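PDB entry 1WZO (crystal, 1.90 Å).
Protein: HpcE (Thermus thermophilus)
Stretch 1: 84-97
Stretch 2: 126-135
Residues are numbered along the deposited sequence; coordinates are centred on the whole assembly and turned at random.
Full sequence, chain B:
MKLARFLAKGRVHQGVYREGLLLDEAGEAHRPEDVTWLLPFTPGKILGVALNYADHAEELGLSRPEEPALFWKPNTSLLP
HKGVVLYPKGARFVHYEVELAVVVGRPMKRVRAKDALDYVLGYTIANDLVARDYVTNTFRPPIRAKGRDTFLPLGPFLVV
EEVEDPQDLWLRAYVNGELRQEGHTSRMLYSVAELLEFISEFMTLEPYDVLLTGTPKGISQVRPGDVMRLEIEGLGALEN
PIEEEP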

# COMPACT_ATOMS: atom_id res chain seq x y z
N VAL B 84 -8.29 -6.18 -22.29
CA VAL B 84 -9.15 -7.22 -22.85
C VAL B 84 -10.05 -7.90 -21.83
O VAL B 84 -9.58 -8.45 -20.82
CB VAL B 84 -8.29 -8.31 -23.55
CG1 VAL B 84 -9.19 -9.42 -24.07
CG2 VAL B 84 -7.48 -7.70 -24.68
N VAL B 85 -11.36 -7.87 -22.08
CA VAL B 85 -12.32 -8.51 -21.20
C VAL B 85 -12.38 -9.99 -21.57
O VAL B 85 -12.47 -10.33 -22.76
CB VAL B 85 -13.73 -7.90 -21.35
CG1 VAL B 85 -14.77 -8.75 -20.61
CG2 VAL B 85 -13.73 -6.47 -20.80
N LEU B 86 -12.33 -10.86 -20.57
CA LEU B 86 -12.38 -12.29 -20.82
C LEU B 86 -13.81 -12.81 -20.71
O LEU B 86 -14.47 -12.65 -19.68
CB LEU B 86 -11.46 -13.03 -19.83
CG LEU B 86 -9.99 -12.59 -19.91
CD1 LEU B 86 -9.20 -13.22 -18.78
CD2 LEU B 86 -9.41 -12.97 -21.26
N TYR B 87 -14.27 -13.43 -21.79
CA TYR B 87 -15.62 -13.99 -21.84
C TYR B 87 -15.63 -15.37 -21.17
O TYR B 87 -14.85 -16.24 -21.52
CB TYR B 87 -16.07 -14.08 -23.30
CG TYR B 87 -17.52 -14.44 -23.51
CD1 TYR B 87 -17.96 -15.75 -23.39
CD2 TYR B 87 -18.46 -13.46 -23.84
CE1 TYR B 87 -19.30 -16.09 -23.60
CE2 TYR B 87 -19.79 -13.78 -24.06
CZ TYR B 87 -20.21 -15.09 -23.94
OH TYR B 87 -21.52 -15.42 -24.18
N PRO B 88 -16.52 -15.58 -20.18
CA PRO B 88 -16.60 -16.86 -19.48
C PRO B 88 -16.89 -18.02 -20.43
O PRO B 88 -17.88 -18.00 -21.16
CB PRO B 88 -17.74 -16.65 -18.49
CG PRO B 88 -17.68 -15.18 -18.21
CD PRO B 88 -17.47 -14.61 -19.60
N LYS B 89 -16.02 -19.02 -20.40
CA LYS B 89 -16.17 -20.20 -21.25
C LYS B 89 -17.55 -20.82 -21.12
O LYS B 89 -17.97 -21.17 -20.01
CB LYS B 89 -15.11 -21.24 -20.90
CG LYS B 89 -15.11 -22.46 -21.81
CD LYS B 89 -14.68 -22.09 -23.22
CE LYS B 89 -13.33 -21.39 -23.22
NZ LYS B 89 -12.32 -22.17 -22.46
N GLY B 90 -18.26 -20.96 -22.23
CA GLY B 90 -19.58 -21.57 -22.21
C GLY B 90 -20.74 -20.67 -21.83
O GLY B 90 -21.90 -21.09 -21.91
N ALA B 91 -20.46 -19.45 -21.38
CA ALA B 91 -21.52 -18.53 -21.00
C ALA B 91 -22.34 -18.14 -22.23
O ALA B 91 -21.79 -17.94 -23.31
CB ALA B 91 -20.93 -17.28 -20.35
N ARG B 92 -23.65 -18.03 -22.05
CA ARG B 92 -24.53 -17.67 -23.15
C ARG B 92 -25.05 -16.24 -23.10
O ARG B 92 -25.30 -15.64 -24.14
CB ARG B 92 -25.74 -18.62 -23.20
CG ARG B 92 -25.49 -19.93 -23.93
CD ARG B 92 -26.83 -20.59 -24.27
NE ARG B 92 -27.49 -21.10 -23.07
CZ ARG B 92 -28.81 -21.24 -22.94
NH1 ARG B 92 -29.62 -20.90 -23.94
NH2 ARG B 92 -29.31 -21.72 -21.82
N PHE B 93 -25.20 -15.70 -21.89
CA PHE B 93 -25.73 -14.35 -21.73
C PHE B 93 -24.86 -13.39 -20.93
O PHE B 93 -25.07 -13.20 -19.74
CB PHE B 93 -27.11 -14.42 -21.06
CG PHE B 93 -28.02 -15.48 -21.63
CD1 PHE B 93 -28.12 -16.73 -21.02
CD2 PHE B 93 -28.76 -15.23 -22.78
CE1 PHE B 93 -28.96 -17.72 -21.55
CE2 PHE B 93 -29.60 -16.22 -23.32
CZ PHE B 93 -29.70 -17.46 -22.70
N VAL B 94 -23.88 -12.77 -21.61
CA VAL B 94 -22.98 -11.80 -20.98
C VAL B 94 -23.38 -10.41 -21.47
O VAL B 94 -23.56 -10.20 -22.67
CB VAL B 94 -21.52 -12.08 -21.35
CG1 VAL B 94 -20.61 -11.02 -20.74
CG2 VAL B 94 -21.12 -13.45 -20.86
N HIS B 95 -23.51 -9.47 -20.55
CA HIS B 95 -23.93 -8.10 -20.87
C HIS B 95 -23.00 -7.02 -20.32
O HIS B 95 -22.42 -7.18 -19.24
CB HIS B 95 -25.32 -7.84 -20.30
CG HIS B 95 -26.39 -8.69 -20.89
ND1 HIS B 95 -27.31 -8.21 -21.80
CD2 HIS B 95 -26.70 -10.00 -20.70
CE1 HIS B 95 -28.13 -9.19 -22.15
NE2 HIS B 95 -27.79 -10.28 -21.50
N TYR B 96 -22.87 -5.93 -21.07
CA TYR B 96 -22.07 -4.80 -20.60
C TYR B 96 -23.08 -3.96 -19.83
O TYR B 96 -24.29 -4.17 -19.94
CB TYR B 96 -21.51 -3.99 -21.79
CG TYR B 96 -22.57 -3.20 -22.56
CD1 TYR B 96 -23.21 -2.10 -21.99
CD2 TYR B 96 -22.97 -3.60 -23.84
CE1 TYR B 96 -24.24 -1.43 -22.65
CE2 TYR B 96 -24.00 -2.93 -24.51
CZ TYR B 96 -24.63 -1.85 -23.91
OH TYR B 96 -25.67 -1.22 -24.55
N GLU B 97 -22.59 -3.03 -19.02
CA GLU B 97 -23.47 -2.13 -18.27
C GLU B 97 -22.75 -0.79 -18.15
O GLU B 97 -21.78 -0.67 -17.40
CB GLU B 97 -23.79 -2.68 -16.87
CG GLU B 97 -24.77 -3.86 -16.89
CD GLU B 97 -25.35 -4.20 -15.52
OE1 GLU B 97 -26.19 -5.12 -15.44
OE2 GLU B 97 -24.98 -3.56 -14.52
N ALA B 126 -17.58 3.37 -16.13
CA ALA B 126 -17.42 1.98 -15.73
C ALA B 126 -18.27 1.08 -16.62
O ALA B 126 -19.35 1.46 -17.07
CB ALA B 126 -17.83 1.78 -14.27
N ASN B 127 -17.75 -0.11 -16.88
CA ASN B 127 -18.48 -1.11 -17.64
C ASN B 127 -18.69 -2.23 -16.61
O ASN B 127 -17.81 -3.06 -16.39
CB ASN B 127 -17.64 -1.63 -18.81
CG ASN B 127 -18.44 -2.52 -19.73
OD1 ASN B 127 -19.50 -3.02 -19.35
ND2 ASN B 127 -17.94 -2.73 -20.95
N ASP B 128 -19.85 -2.23 -15.96
CA ASP B 128 -20.17 -3.21 -14.92
C ASP B 128 -20.76 -4.48 -15.54
O ASP B 128 -21.96 -4.73 -15.46
CB ASP B 128 -21.13 -2.57 -13.91
CG ASP B 128 -21.57 -3.53 -12.82
OD1 ASP B 128 -20.75 -4.37 -12.39
OD2 ASP B 128 -22.74 -3.44 -12.39
N LEU B 129 -19.89 -5.27 -16.15
CA LEU B 129 -20.30 -6.50 -16.83
C LEU B 129 -20.95 -7.54 -15.92
O LEU B 129 -20.72 -7.58 -14.71
CB LEU B 129 -19.10 -7.11 -17.56
CG LEU B 129 -18.60 -6.33 -18.78
CD1 LEU B 129 -17.10 -6.06 -18.68
CD2 LEU B 129 -18.92 -7.12 -20.05
N VAL B 130 -21.78 -8.37 -16.53
CA VAL B 130 -22.46 -9.41 -15.79
C VAL B 130 -22.69 -10.62 -16.68
O VAL B 130 -22.93 -10.49 -17.89
CB VAL B 130 -23.83 -8.93 -15.25
CG1 VAL B 130 -24.72 -8.45 -16.40
CG2 VAL B 130 -24.53 -10.07 -14.50
N ALA B 131 -22.57 -11.81 -16.09
CA ALA B 131 -22.82 -13.05 -16.82
C ALA B 131 -24.13 -13.54 -16.23
O ALA B 131 -24.16 -14.18 -15.17
CB ALA B 131 -21.70 -14.05 -16.57
N ARG B 132 -25.23 -13.21 -16.90
CA ARG B 132 -26.56 -13.58 -16.42
C ARG B 132 -26.76 -15.08 -16.23
O ARG B 132 -27.65 -15.50 -15.48
CB ARG B 132 -27.63 -13.00 -17.34
CG ARG B 132 -27.68 -11.47 -17.27
CD ARG B 132 -28.92 -10.90 -17.93
NE ARG B 132 -29.01 -9.45 -17.76
CZ ARG B 132 -29.10 -8.84 -16.58
NH1 ARG B 132 -29.10 -9.55 -15.45
NH2 ARG B 132 -29.18 -7.52 -16.52
N ASP B 133 -25.94 -15.89 -16.90
CA ASP B 133 -26.02 -17.34 -16.77
C ASP B 133 -25.89 -17.73 -15.31
O ASP B 133 -26.49 -18.69 -14.85
CB ASP B 133 -24.87 -18.03 -17.52
CG ASP B 133 -24.88 -17.76 -19.01
OD1 ASP B 133 -24.80 -16.58 -19.41
OD2 ASP B 133 -24.96 -18.74 -19.78
N TYR B 134 -25.08 -16.96 -14.57
CA TYR B 134 -24.82 -17.27 -13.18
C TYR B 134 -25.64 -16.50 -12.15
O TYR B 134 -25.32 -16.54 -10.97
CB TYR B 134 -23.33 -17.08 -12.90
CG TYR B 134 -22.43 -17.66 -13.98
CD1 TYR B 134 -22.67 -18.94 -14.49
CD2 TYR B 134 -21.36 -16.94 -14.49
CE1 TYR B 134 -21.86 -19.47 -15.50
CE2 TYR B 134 -20.55 -17.46 -15.49
CZ TYR B 134 -20.80 -18.72 -15.99
OH TYR B 134 -20.01 -19.22 -17.00
N VAL B 135 -26.70 -15.83 -12.59
CA VAL B 135 -27.54 -15.08 -11.67
C VAL B 135 -28.74 -15.88 -11.15
O VAL B 135 -29.36 -16.65 -11.89
CB VAL B 135 -28.07 -13.77 -12.34
CG1 VAL B 135 -29.03 -13.06 -11.40
CG2 VAL B 135 -26.90 -12.86 -12.68
O HOH W 1 -20.90 -21.48 -18.59

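The carboxylate of Asp133 holds the loop just before strand 94-95. Arg92 N donates to Asp133 OD2 at 2.7 Å, and Phe93 N donates to Asp133 OD1 at 2.7 Å. One carboxylate thus accepts from two consecutive backbone amides.

From here the chains run antiparallel. Arg132 N donates to Phe93 O at 2.8 Å. His95 and Val130 form a hydrogen-bonded pair: His95 N reaches Val130 O at 2.9 Å, and Val130 N reaches His95 O at 3.0 Å. Val94 and Ala131 form the neighbouring non-hydrogen-bonded pair, with their CA atoms 4.3 Å apart. The Val94 CA-H also approaches Val130 O, with a CA to O distance of 3.4 Å.

Backbone bonding continues beyond the paired strand residues, 94-95 with 130-131. Asp128 N donates to Glu97 O at 2.9 Å. Glu97 N is met by a side chain instead, Asn127 OD1, at 3.1 Å.

Charge is mixed around Glu97. Its OE1 lies 4.0 Å from Arg132 NH2, a long salt bridge. The oxygen sits well out of the guanidinium plane, so the attraction is between charges alone. Glu97 OE2 lies 3.1 Å from Asp128 OD2, a close approach of two acceptors; Asp128 OD2 is hydrogen-bonded elsewhere in the structure. Arg132 NE lies over one face of the His95 ring; the closest atoms of the two residues, His95 CD2 and Arg132 CD, are 3.7 Å apart.

Val94 and Ala131 share the other face of the sheet from His95 and Val130. Val94 CG2 lies 4.4 Å from Ala131 CB. Leu129 adds apolar contacts: its CD1 is 4.0 Å from Val85 CG2, and its CD2 is 4.3 Å from Val94 CG1. Pro88, which begins a type II turn ending at Ala91, packs at the edge of the Tyr134 ring, with Pro88 CB 4.2 Å from Tyr134 CE2. A water links Lys89 O to Tyr134 OH.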